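Long-range contact in Alr3699 protein (Nostoc sp., PDB 4XSR), which is a glycosyltransferase of the GT-B fold, with two Rossmann-like domains, and binds uridine-5'-diphosphate-glucose between them: residues L215-G220 with F245-Y250. Sequence-based numbering, arbitrary orientation.
With UPG (uridine-5'-diphosphate-glucose), chain J.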
ATOM      1  N   LEU B 215       5.451  29.580  -3.122  1.00 44.59           N
ATOM      2  CA  LEU B 215       4.535  30.041  -4.153  1.00 46.39           C
ATOM      3  C   LEU B 215       3.470  28.986  -4.441  1.00 50.32           C
ATOM      4  O   LEU B 215       3.706  28.034  -5.170  1.00 49.75           O
ATOM      5  CB  LEU B 215       5.321  30.412  -5.403  1.00 45.43           C
ATOM      6  CG  LEU B 215       6.534  31.324  -5.153  1.00 52.02           C
ATOM      7  CD1 LEU B 215       7.310  31.545  -6.438  1.00 54.12           C
ATOM      8  CD2 LEU B 215       6.135  32.672  -4.557  1.00 49.10           C
ATOM      9  N   SER B 216       2.313  29.120  -3.804  1.00 52.74           N
ATOM     10  CA  SER B 216       1.137  28.331  -4.178  1.00 51.62           C
ATOM     11  C   SER B 216      -0.015  29.280  -4.164  1.00 48.84           C
ATOM     12  O   SER B 216       0.010  30.265  -3.449  1.00 54.73           O
ATOM     13  CB  SER B 216       0.818  27.181  -3.212  1.00 48.22           C
ATOM     14  OG  SER B 216       1.970  26.425  -2.874  1.00 53.40           O
ATOM     15  N   PRO B 217      -1.055  28.959  -4.906  1.00 46.03           N
ATOM     16  CA  PRO B 217      -2.186  29.868  -4.892  1.00 48.61           C
ATOM     17  C   PRO B 217      -2.723  30.168  -3.493  1.00 45.81           C
ATOM     18  O   PRO B 217      -3.010  31.313  -3.185  1.00 49.13           O
ATOM     19  CB  PRO B 217      -3.196  29.150  -5.782  1.00 50.26           C
ATOM     20  CG  PRO B 217      -2.304  28.449  -6.807  1.00 46.77           C
ATOM     21  CD  PRO B 217      -1.188  27.922  -5.946  1.00 46.30           C
ATOM     22  N   TRP B 218      -2.783  29.183  -2.619  1.00 43.47           N
ATOM     23  CA  TRP B 218      -3.395  29.426  -1.323  1.00 42.93           C
ATOM     24  C   TRP B 218      -2.513  30.234  -0.372  1.00 44.85           C
ATOM     25  O   TRP B 218      -2.985  30.646   0.672  1.00 46.09           O
ATOM     26  CB  TRP B 218      -3.873  28.122  -0.664  1.00 38.90           C
ATOM     27  CG  TRP B 218      -2.814  27.284  -0.028  1.00 39.36           C
ATOM     28  CD1 TRP B 218      -2.085  26.309  -0.630  1.00 41.42           C
ATOM     29  CD2 TRP B 218      -2.390  27.307   1.346  1.00 40.62           C
ATOM     30  NE1 TRP B 218      -1.212  25.746   0.266  1.00 44.09           N
ATOM     31  CE2 TRP B 218      -1.387  26.337   1.488  1.00 41.12           C
ATOM     32  CE3 TRP B 218      -2.757  28.053   2.462  1.00 39.10           C
ATOM     33  CZ2 TRP B 218      -0.766  26.085   2.693  1.00 40.61           C
ATOM     34  CZ3 TRP B 218      -2.113  27.816   3.651  1.00 37.80           C
ATOM     35  CH2 TRP B 218      -1.129  26.850   3.759  1.00 39.01           C
ATOM     36  N   LYS B 219      -1.241  30.446  -0.718  1.00 46.28           N
ATOM     37  CA  LYS B 219      -0.362  31.292   0.089  1.00 42.54           C
ATOM     38  C   LYS B 219      -0.560  32.783  -0.199  1.00 40.73           C
ATOM     39  O   LYS B 219      -0.060  33.618   0.540  1.00 39.99           O
ATOM     40  CB  LYS B 219       1.092  30.930  -0.110  1.00 43.26           C
ATOM     41  CG  LYS B 219       1.450  29.591   0.499  1.00 42.96           C
ATOM     42  CD  LYS B 219       1.288  29.600   2.005  1.00 43.04           C
ATOM     43  CE  LYS B 219       1.875  28.348   2.620  1.00 40.68           C
ATOM     44  NZ  LYS B 219       1.908  28.370   4.096  1.00 37.61           N
ATOM     45  N   GLY B 220      -1.290  33.082  -1.259  1.00 36.69           N
ATOM     46  CA  GLY B 220      -1.840  34.383  -1.484  1.00 42.10           C
ATOM     47  C   GLY B 220      -0.916  35.515  -1.848  1.00 42.34           C
ATOM     48  O   GLY B 220      -1.206  36.649  -1.500  1.00 44.66           O
ATOM     49  N   PHE B 245       6.081  22.590  -5.425  1.00 48.82           N
ATOM     50  CA  PHE B 245       5.196  21.468  -5.706  1.00 53.50           C
ATOM     51  C   PHE B 245       4.486  21.634  -7.036  1.00 51.48           C
ATOM     52  O   PHE B 245       3.286  21.373  -7.130  1.00 51.09           O
ATOM     53  CB  PHE B 245       4.164  21.283  -4.563  1.00 53.51           C
ATOM     54  CG  PHE B 245       4.781  21.223  -3.178  1.00 53.02           C
ATOM     55  CD1 PHE B 245       5.709  20.226  -2.848  1.00 52.61           C
ATOM     56  CD2 PHE B 245       4.434  22.154  -2.198  1.00 52.36           C
ATOM     57  CE1 PHE B 245       6.271  20.155  -1.573  1.00 55.36           C
ATOM     58  CE2 PHE B 245       4.994  22.083  -0.917  1.00 55.19           C
ATOM     59  CZ  PHE B 245       5.916  21.089  -0.602  1.00 54.95           C
ATOM     60  N   GLY B 246       5.222  22.117  -8.040  1.00 53.75           N
ATOM     61  CA  GLY B 246       4.750  22.187  -9.437  1.00 51.95           C
ATOM     62  C   GLY B 246       3.834  23.337  -9.798  1.00 53.89           C
ATOM     63  O   GLY B 246       3.123  23.279 -10.791  1.00 51.84           O
ATOM     64  N   GLU B 247       3.857  24.411  -9.020  1.00 55.97           N
ATOM     65  CA  GLU B 247       2.897  25.510  -9.244  1.00 55.29           C
ATOM     66  C   GLU B 247       3.448  26.582 -10.219  1.00 56.04           C
ATOM     67  O   GLU B 247       3.280  27.791 -10.024  1.00 54.27           O
ATOM     68  CB  GLU B 247       2.453  26.104  -7.902  1.00 55.80           C
ATOM     69  CG  GLU B 247       2.104  25.064  -6.824  1.00 53.50           C
ATOM     70  CD  GLU B 247       3.267  24.735  -5.857  1.00 56.49           C
ATOM     71  OE1 GLU B 247       4.454  24.612  -6.285  1.00 63.07           O
ATOM     72  OE2 GLU B 247       3.000  24.591  -4.644  1.00 54.28           O
ATOM     73  N   GLN B 248       4.027  26.108 -11.324  1.00 55.00           N
ATOM     74  CA  GLN B 248       4.640  26.976 -12.322  1.00 52.78           C
ATOM     75  C   GLN B 248       3.617  27.850 -12.998  1.00 47.46           C
ATOM     76  O   GLN B 248       3.923  28.963 -13.366  1.00 44.50           O
ATOM     77  CB  GLN B 248       5.398  26.161 -13.364  1.00 55.64           C
ATOM     78  CG  GLN B 248       6.417  25.186 -12.770  1.00 61.32           C
ATOM     79  CD  GLN B 248       7.462  25.889 -11.941  1.00 64.93           C
ATOM     80  OE1 GLN B 248       7.950  26.968 -12.312  1.00 65.59           O
ATOM     81  NE2 GLN B 248       7.813  25.291 -10.806  1.00 65.91           N
ATOM     82  N   ASP B 249       2.397  27.358 -13.130  1.00 52.38           N
ATOM     83  CA  ASP B 249       1.282  28.170 -13.630  1.00 54.63           C
ATOM     84  C   ASP B 249       0.992  29.345 -12.722  1.00 50.09           C
ATOM     85  O   ASP B 249       0.680  30.424 -13.194  1.00 48.70           O
ATOM     86  CB  ASP B 249       0.008  27.324 -13.769  1.00 61.95           C
ATOM     87  CG  ASP B 249      -0.029  26.512 -15.071  1.00 71.90           C
ATOM     88  OD1 ASP B 249       0.852  26.698 -15.951  1.00 75.96           O
ATOM     89  OD2 ASP B 249      -0.956  25.680 -15.220  1.00 82.23           O
ATOM     90  N   TYR B 250       1.091  29.133 -11.415  1.00 49.92           N
ATOM     91  CA  TYR B 250       0.913  30.225 -10.465  1.00 50.38           C
ATOM     92  C   TYR B 250       2.031  31.271 -10.639  1.00 48.30           C
ATOM     93  O   TYR B 250       1.768  32.468 -10.662  1.00 44.90           O
ATOM     94  CB  TYR B 250       0.856  29.703  -9.010  1.00 49.71           C
ATOM     95  CG  TYR B 250       0.511  30.779  -7.990  1.00 48.85           C
ATOM     96  CD1 TYR B 250      -0.647  31.524  -8.106  1.00 49.11           C
ATOM     97  CD2 TYR B 250       1.340  31.039  -6.921  1.00 46.55           C
ATOM     98  CE1 TYR B 250      -0.970  32.497  -7.184  1.00 51.04           C
ATOM     99  CE2 TYR B 250       1.028  32.007  -5.997  1.00 49.90           C
ATOM    100  CZ  TYR B 250      -0.127  32.735  -6.128  1.00 49.55           C
ATOM    101  OH  TYR B 250      -0.448  33.692  -5.198  1.00 49.03           O
TER
HETATM  102  N1  UPG J 405      11.458  29.796   3.949  1.00 35.57           N
HETATM  103  C2  UPG J 405      12.788  29.688   3.523  1.00 33.38           C
HETATM  104  N3  UPG J 405      13.125  30.203   2.349  1.00 33.45           N
HETATM  105  C4  UPG J 405      12.242  30.827   1.572  1.00 38.23           C
HETATM  106  C5  UPG J 405      10.914  30.970   1.990  1.00 36.42           C
HETATM  107  C6  UPG J 405      10.543  30.423   3.197  1.00 34.62           C
HETATM  108  O2  UPG J 405      13.672  29.102   4.214  1.00 36.68           O
HETATM  109  O4  UPG J 405      12.619  31.299   0.462  1.00 37.87           O
HETATM  110  C1C UPG J 405      11.042  29.229   5.227  1.00 38.78           C
HETATM  111  C2C UPG J 405      10.440  30.252   6.182  1.00 40.23           C
HETATM  112  O2C UPG J 405      11.487  30.933   6.908  1.00 38.52           O
HETATM  113  C3C UPG J 405       9.549  29.330   7.010  1.00 39.40           C
HETATM  114  C4C UPG J 405       9.094  28.222   6.037  1.00 40.33           C
HETATM  115  O4C UPG J 405       9.991  28.297   4.947  1.00 40.85           O
HETATM  116  O3C UPG J 405      10.339  28.754   8.053  1.00 35.14           O
HETATM  117  C5C UPG J 405       7.671  28.349   5.477  1.00 38.43           C
HETATM  118  O5C UPG J 405       6.824  28.064   6.590  1.00 39.25           O
HETATM  119  PA  UPG J 405       5.249  27.896   6.482  1.00 36.74           P
HETATM  120  O1A UPG J 405       4.734  27.922   7.886  1.00 36.81           O
HETATM  121  O2A UPG J 405       4.654  28.717   5.394  1.00 34.12           O
HETATM  122  O3A UPG J 405       5.289  26.288   6.090  1.00 41.16           O
HETATM  123  PB  UPG J 405       4.301  25.419   5.128  1.00 37.02           P
HETATM  124  O1B UPG J 405       5.188  25.043   3.998  1.00 43.59           O
HETATM  125  O2B UPG J 405       3.028  26.073   4.756  1.00 34.67           O
HETATM  126  O3B UPG J 405       4.195  24.140   6.121  1.00 36.22           O
HETATM  127  C1' UPG J 405       3.151  23.590   6.947  1.00 34.18           C
HETATM  128  C2' UPG J 405       1.946  24.444   7.271  1.00 34.02           C
HETATM  129  C3' UPG J 405       2.321  25.727   8.055  1.00 34.87           C
HETATM  130  C4' UPG J 405       3.080  25.340   9.329  1.00 34.54           C
HETATM  131  C5' UPG J 405       4.169  24.343   8.972  1.00 33.26           C
HETATM  132  C6' UPG J 405       4.943  23.827  10.146  1.00 32.63           C
HETATM  133  O2' UPG J 405       1.160  24.640   6.095  1.00 36.31           O
HETATM  134  O3' UPG J 405       1.110  26.428   8.394  1.00 33.22           O
HETATM  135  O4' UPG J 405       3.724  26.461   9.956  1.00 33.51           O
HETATM  136  O5' UPG J 405       3.660  23.226   8.250  1.00 35.90           O
HETATM  137  O6' UPG J 405       4.077  23.343  11.150  1.00 35.73           O
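In the C-terminal Rossmann-like half of this GT-B fold, the loop leaving strand 207-211, with its 3-10 turn at 217-219, packs against the start of helix 248-260, and Pro-217 and Ser-216 meet Tyr-250 and Glu-247 there. Pro-217 makes a CH-pi contact: its CA stands 3.7 Å from the centroid of the Tyr-250 ring and 13° off the ring normal, so it lies over the centre of one face. The pyrrolidine continues along the same ring, CG reaching Tyr-250 CD1 at 3.7 Å, and Ser-216 O comes within 3.3 Å of Tyr-250 CE2. Tyr-250 sets CG opposite its backbone N (chi1 -173°), which brings that face against Pro-217 CA and the Ser-216 carbonyl carbon; its OH bonds to His-222 ND1 in helix 221-228, tying both helix starts together.

The second link is polar. Ser-216 OG donates to Glu-247 OE2 at 2.7 Å, arriving 44° out of the carboxylate plane. Glu-247 is bent at chi2, and its other oxygen, OE1, accepts from Phe-245 N at 2.7 Å, also from outside that plane. Each carboxylate oxygen thus has its own donor, which should restrict rotation of the group. Leu-215 O lies 3.4 Å from Glu-247 CD, while Leu-215 pairs through its backbone with Asp-242.

On the ligand side of the same turn, Lys-219 NZ donates to UPG O2B at 2.6 Å and to O2A at 3.1 Å, bridging both phosphates, and forms a salt bridge with Glu-294. The apolar face contact and the carboxylate held by a hydrogen bond at each oxygen probably steady the turn carrying Lys-219.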